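Local coordinates for ethanolamine kinase Pv091845 (Plasmodium vivax, PDB 2QG7) that phosphorylates ethanolamine, the first step of phosphatidylethanolamine synthesis from ethanolamine, as a member of the choline/ethanolamine kinase family, at the interface of chains A and B. Coordinates in Å, arbitrary orientation; residue numbers count along the deposited sequence, not the author numbering. Chains: chain A/B, ethanolamine kinase Pv091845.

The interface of chains A and B. Residues chain A 278, 450, 455; chain B 257-259, 262-263.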
loop_
_atom_site.group_PDB
_atom_site.type_symbol
_atom_site.label_atom_id
_atom_site.label_comp_id
_atom_site.label_asym_id
_atom_site.label_seq_id
_atom_site.Cartn_x
_atom_site.Cartn_y
_atom_site.Cartn_z
ATOM N N GLU A 278 -22.515 -4.423 -10.698
ATOM C CA GLU A 278 -22.875 -3.017 -10.697
ATOM C C GLU A 278 -21.972 -2.197 -11.604
ATOM O O GLU A 278 -22.471 -1.359 -12.337
ATOM C CB GLU A 278 -22.908 -2.482 -9.276
ATOM C CG GLU A 278 -23.536 -1.100 -9.142
ATOM C CD GLU A 278 -23.795 -0.660 -7.676
ATOM O OE1 GLU A 278 -22.945 -0.957 -6.789
ATOM O OE2 GLU A 278 -24.844 0.010 -7.425
ATOM N N CYS A 450 -13.365 0.781 -4.094
ATOM C CA CYS A 450 -14.377 1.124 -3.083
ATOM C C CYS A 450 -14.213 2.540 -2.560
ATOM O O CYS A 450 -15.029 2.983 -1.758
ATOM C CB CYS A 450 -14.282 0.201 -1.889
ATOM S SG CYS A 450 -14.586 -1.529 -2.241
ATOM N N ARG A 455 -15.344 6.222 -6.887
ATOM C CA ARG A 455 -16.776 5.931 -6.963
ATOM C C ARG A 455 -17.615 7.165 -7.282
ATOM O O ARG A 455 -18.742 7.049 -7.814
ATOM C CB ARG A 455 -17.305 5.326 -5.654
ATOM C CG ARG A 455 -16.690 4.023 -5.281
ATOM C CD ARG A 455 -17.320 2.815 -5.992
ATOM N NE ARG A 455 -18.300 2.206 -5.109
ATOM C CZ ARG A 455 -18.280 0.948 -4.688
ATOM N NH1 ARG A 455 -19.250 0.527 -3.911
ATOM N NH2 ARG A 455 -17.322 0.108 -5.042
ATOM N N PHE B 257 -23.429 4.902 -3.246
ATOM C CA PHE B 257 -22.414 4.271 -4.049
ATOM C C PHE B 257 -21.009 4.836 -3.770
ATOM O O PHE B 257 -20.014 4.164 -3.997
ATOM C CB PHE B 257 -22.781 4.463 -5.542
ATOM C CG PHE B 257 -21.882 3.732 -6.507
ATOM C CD1 PHE B 257 -21.947 2.353 -6.631
ATOM C CD2 PHE B 257 -20.974 4.430 -7.287
ATOM C CE1 PHE B 257 -21.107 1.682 -7.520
ATOM C CE2 PHE B 257 -20.143 3.770 -8.185
ATOM C CZ PHE B 257 -20.208 2.396 -8.290
ATOM N N ASP B 258 -20.916 6.063 -3.297
ATOM C CA ASP B 258 -19.593 6.675 -3.120
ATOM C C ASP B 258 -19.253 7.042 -1.665
ATOM O O ASP B 258 -18.421 7.928 -1.407
ATOM C CB ASP B 258 -19.468 7.897 -4.023
ATOM C CG ASP B 258 -20.409 9.019 -3.618
ATOM O OD1 ASP B 258 -21.529 8.728 -3.121
ATOM O OD2 ASP B 258 -20.020 10.196 -3.786
ATOM N N ALA B 259 -19.890 6.356 -0.724
ATOM C CA ALA B 259 -19.664 6.565 0.704
ATOM C C ALA B 259 -18.373 5.913 1.209
ATOM O O ALA B 259 -17.888 4.901 0.665
ATOM C CB ALA B 259 -20.854 6.053 1.495
ATOM N N ASN B 262 -18.053 1.950 2.166
ATOM C CA ASN B 262 -18.121 0.910 1.136
ATOM C C ASN B 262 -16.967 -0.088 1.178
ATOM O O ASN B 262 -17.106 -1.211 0.693
ATOM C CB ASN B 262 -18.224 1.513 -0.273
ATOM C CG ASN B 262 -19.622 2.002 -0.605
ATOM O OD1 ASN B 262 -20.604 1.318 -0.393
ATOM N ND2 ASN B 262 -19.703 3.195 -1.139
ATOM N N ILE B 263 -15.832 0.338 1.736
ATOM C CA ILE B 263 -14.659 -0.538 1.982
ATOM C C ILE B 263 -14.962 -1.646 3.002
ATOM O O ILE B 263 -14.418 -2.751 2.924
ATOM C CB ILE B 263 -13.391 0.299 2.399
ATOM C CG1 ILE B 263 -12.124 -0.571 2.390
ATOM C CG2 ILE B 263 -13.605 1.034 3.761
ATOM C CD1 ILE B 263 -11.946 -1.424 1.078
HETATM O O HOH W 1 -17.454 4.441 -1.979
#
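A:Arg455, in the short helix 452-455, meets B:Phe257 twice, once at its backbone and once at its ring. The guanidinium NE donates a hydrogen bond to the backbone O of B:Phe257 at 2.8 Å, nearly straight (162° at H) and entering close to the line of the C=O bond. That oxygen lies at the guanidinium edge, in its plane, while the same NE sits over the middle of the phenyl face, 3.7 Å from the ring centroid. This is a cation-pi contact, the planes tilted by 24°. Arginine suits the place because its flat cationic head can donate along its edge and lie over a ring at once; two bends along the chain fold it so that NE reaches both. With CG anti to the backbone N (chi1 -174°), B:Phe257 carries its ring beneath that NE, offering an electron-rich face to the cation and a C-H edge to a carboxylate. A:Glu278, extended from helix 269-284, brings OE1 to that edge, in the ring plane, 3.3 Å from CE1, its carboxylate standing nearly perpendicular to the ring.

Beside this clasp a water is held by the backbone O atoms of A:Cys450 and B:Ala259, with B:Phe257 O a longer partner. The side-chain amide ND2 of B:Asn262 lies 2.7 Å from the water. The amide thus supplies an N-H among carbonyls, and its CG lies 3.6 Å from A:Arg455 NH1. Farther along, the small side chain of A:Cys450 probably allows the start of helix 262-265 to come close, its CB resting against the backbone of B:Ile263. Repeated by two-fold symmetry, this patch helps join the two kinase chains of the deposited assembly, plausibly a biological dimer.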